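Local coordinates for protein carboxylesterase (Ferroplasma acidiphilum, PDB 3WJ2) that probably hydrolyses carboxylic esters as a carboxylesterase of the alpha/beta-hydrolase fold, at residues B[51-56]-B[68-73]. Residues are numbered along the deposited sequence; the frame is centred on the assembly and turned at random.
Sequences KEIKDY and RMYDDN
D55 and R68 face each other as a non-hydrogen-bonded antiparallel pair and are joined through their side chains. The guanidinium takes the carboxylate side-on, NE of R68 to OD1 of D55 at 2.9 Å and NH2 of R68 to OD2 of D55 at 3.1 Å; each oxygen offers its syn lone pair, and the two planes are nearly coplanar (21° apart). The R68 chain bends at chi3 (-65°), which turns NE aside from an otherwise extended stem, while CD of R68 packs 3.5 Å from CG2 of I53. Since NH2 and NH1 of R68 also form salt bridges with E93 and D96, an alanine here would probably leave the three carboxylates without their shared cation and uncover the CG2 methyl of I53. On the same face CD1 of I53 lies 3.7 Å from CD1 of the buried Y70, whose ring packs against helix 96-106. These strands are the two arms of the beta hairpin 52-60/63-71 at one margin of the alpha/beta-hydrolase sheet, strand 63-71 being the inner arm, beside 109-113. Paired backbone bonds join K54 to M69 and E52 to D71. The opposite face is tight over M69, whose CB meets the edge of the Y56 ring and whose CE touches OE1 of E52 at 3.2 Å. That oxygen also comes within 3.0 Å of OD2 of D71, a proximity of like charges that the salt bridge from K109 to D71 is likely to ease. Past E52 and D71 the ladder stops and the contact thins toward solvent, held by polar bonds more than by packing: the exposed K51 lays its aliphatic chain across D72, bends at chi4 (87°) and gives NZ to O of D72 at 2.8 Å, while its backbone N bonds to OD1 of D72.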
loop_
_atom_site.group_PDB
_atom_site.type_symbol
_atom_site.label_atom_id
_atom_site.label_comp_id
_atom_site.label_asym_id
_atom_site.label_seq_id
_atom_site.Cartn_x
_atom_site.Cartn_y
_atom_site.Cartn_z
ATOM N N LYS B 51 27.602 -13.834 -31.214
ATOM C CA LYS B 51 28.576 -13.759 -32.355
ATOM C C LYS B 51 29.981 -13.292 -31.979
ATOM O O LYS B 51 30.991 -13.931 -32.303
ATOM C CB LYS B 51 28.062 -12.837 -33.416
ATOM C CG LYS B 51 26.864 -13.378 -34.159
ATOM C CD LYS B 51 26.605 -12.534 -35.389
ATOM C CE LYS B 51 25.328 -13.061 -36.067
ATOM N NZ LYS B 51 24.112 -12.400 -35.468
ATOM N N GLU B 52 30.070 -12.167 -31.271
ATOM C CA GLU B 52 31.396 -11.688 -30.866
ATOM C C GLU B 52 31.487 -11.319 -29.403
ATOM O O GLU B 52 30.614 -10.572 -28.901
ATOM C CB GLU B 52 31.923 -10.573 -31.791
ATOM C CG GLU B 52 31.277 -9.232 -31.939
ATOM C CD GLU B 52 32.302 -8.081 -32.299
ATOM O OE1 GLU B 52 32.000 -6.866 -32.050
ATOM O OE2 GLU B 52 33.407 -8.395 -32.828
ATOM N N ILE B 53 32.511 -11.850 -28.763
ATOM C CA ILE B 53 32.796 -11.494 -27.361
ATOM C C ILE B 53 34.274 -11.117 -27.265
ATOM O O ILE B 53 35.164 -11.854 -27.747
ATOM C CB ILE B 53 32.453 -12.592 -26.389
ATOM C CG1 ILE B 53 30.956 -13.022 -26.542
ATOM C CG2 ILE B 53 32.750 -12.192 -24.835
ATOM C CD1 ILE B 53 30.435 -13.906 -25.445
ATOM N N LYS B 54 34.562 -9.983 -26.632
ATOM C CA LYS B 54 35.940 -9.545 -26.537
ATOM C C LYS B 54 36.200 -8.927 -25.174
ATOM O O LYS B 54 35.414 -8.084 -24.710
ATOM C CB LYS B 54 36.279 -8.579 -27.602
ATOM C CG LYS B 54 37.777 -8.263 -27.547
ATOM C CD LYS B 54 38.176 -7.243 -28.641
ATOM C CE LYS B 54 39.697 -7.127 -28.767
ATOM N NZ LYS B 54 40.389 -6.735 -27.507
ATOM N N ASP B 55 37.339 -9.288 -24.606
ATOM C CA ASP B 55 37.816 -8.759 -23.315
ATOM C C ASP B 55 38.739 -7.567 -23.494
ATOM O O ASP B 55 39.624 -7.551 -24.420
ATOM C CB ASP B 55 38.548 -9.871 -22.605
ATOM C CG ASP B 55 37.588 -10.813 -21.908
ATOM O OD1 ASP B 55 36.466 -10.371 -21.825
ATOM O OD2 ASP B 55 37.953 -11.893 -21.449
ATOM N N TYR B 56 38.546 -6.517 -22.660
ATOM C CA TYR B 56 39.342 -5.273 -22.704
ATOM C C TYR B 56 39.898 -4.922 -21.353
ATOM O O TYR B 56 39.379 -5.357 -20.321
ATOM C CB TYR B 56 38.528 -4.066 -23.169
ATOM C CG TYR B 56 38.108 -4.075 -24.555
ATOM C CD1 TYR B 56 38.913 -3.489 -25.546
ATOM C CD2 TYR B 56 36.883 -4.632 -24.921
ATOM C CE1 TYR B 56 38.519 -3.479 -26.859
ATOM C CE2 TYR B 56 36.461 -4.598 -26.243
ATOM C CZ TYR B 56 37.293 -4.034 -27.204
ATOM O OH TYR B 56 36.900 -4.005 -28.525
ATOM N N ARG B 68 34.168 -6.696 -20.435
ATOM C CA ARG B 68 33.855 -7.662 -21.504
ATOM C C ARG B 68 32.788 -7.095 -22.389
ATOM O O ARG B 68 31.678 -6.742 -21.892
ATOM C CB ARG B 68 33.487 -9.029 -20.929
ATOM C CG ARG B 68 33.116 -10.042 -21.980
ATOM C CD ARG B 68 32.978 -11.421 -21.416
ATOM N NE ARG B 68 34.276 -11.949 -20.906
ATOM C CZ ARG B 68 34.462 -12.963 -20.048
ATOM N NH1 ARG B 68 33.429 -13.664 -19.490
ATOM N NH2 ARG B 68 35.731 -13.274 -19.701
ATOM N N MET B 69 33.028 -7.098 -23.704
ATOM C CA MET B 69 32.118 -6.599 -24.687
ATOM C C MET B 69 31.396 -7.756 -25.410
ATOM O O MET B 69 32.025 -8.773 -25.762
ATOM C CB MET B 69 32.897 -5.798 -25.722
ATOM C CG MET B 69 32.090 -5.100 -26.692
ATOM S SD MET B 69 31.305 -6.032 -28.003
ATOM C CE MET B 69 32.575 -7.041 -28.912
ATOM N N TYR B 70 30.069 -7.708 -25.420
ATOM C CA TYR B 70 29.213 -8.765 -26.036
ATOM C C TYR B 70 28.498 -8.120 -27.162
ATOM O O TYR B 70 27.849 -7.035 -26.971
ATOM C CB TYR B 70 28.147 -9.245 -25.045
ATOM C CG TYR B 70 28.675 -9.787 -23.762
ATOM C CD1 TYR B 70 28.876 -11.164 -23.585
ATOM C CD2 TYR B 70 29.016 -8.918 -22.660
ATOM C CE1 TYR B 70 29.322 -11.647 -22.396
ATOM C CE2 TYR B 70 29.477 -9.376 -21.510
ATOM C CZ TYR B 70 29.634 -10.776 -21.314
ATOM O OH TYR B 70 30.055 -11.285 -20.119
ATOM N N ASP B 71 28.515 -8.706 -28.378
ATOM C CA ASP B 71 27.885 -8.011 -29.481
ATOM C C ASP B 71 27.369 -9.100 -30.416
ATOM O O ASP B 71 28.185 -9.875 -30.953
ATOM C CB ASP B 71 28.930 -7.175 -30.233
ATOM C CG ASP B 71 28.359 -6.373 -31.372
ATOM O OD1 ASP B 71 27.117 -6.348 -31.554
ATOM O OD2 ASP B 71 29.200 -5.730 -32.093
ATOM N N ASP B 72 26.056 -9.244 -30.461
ATOM C CA ASP B 72 25.469 -10.286 -31.336
ATOM C C ASP B 72 25.059 -9.753 -32.684
ATOM O O ASP B 72 24.327 -10.442 -33.430
ATOM C CB ASP B 72 24.214 -10.834 -30.649
ATOM C CG ASP B 72 23.853 -12.281 -31.100
ATOM O OD1 ASP B 72 24.743 -13.114 -31.322
ATOM O OD2 ASP B 72 22.625 -12.567 -31.181
ATOM N N ASN B 73 25.364 -8.516 -33.012
ATOM C CA ASN B 73 24.640 -7.842 -34.116
ATOM C C ASN B 73 25.494 -6.796 -34.854
ATOM O O ASN B 73 24.949 -5.886 -35.463
ATOM C CB ASN B 73 23.325 -7.241 -33.501
ATOM C CG ASN B 73 22.289 -6.809 -34.527
ATOM O OD1 ASN B 73 22.268 -7.294 -35.695
ATOM N ND2 ASN B 73 21.392 -5.876 -34.101
#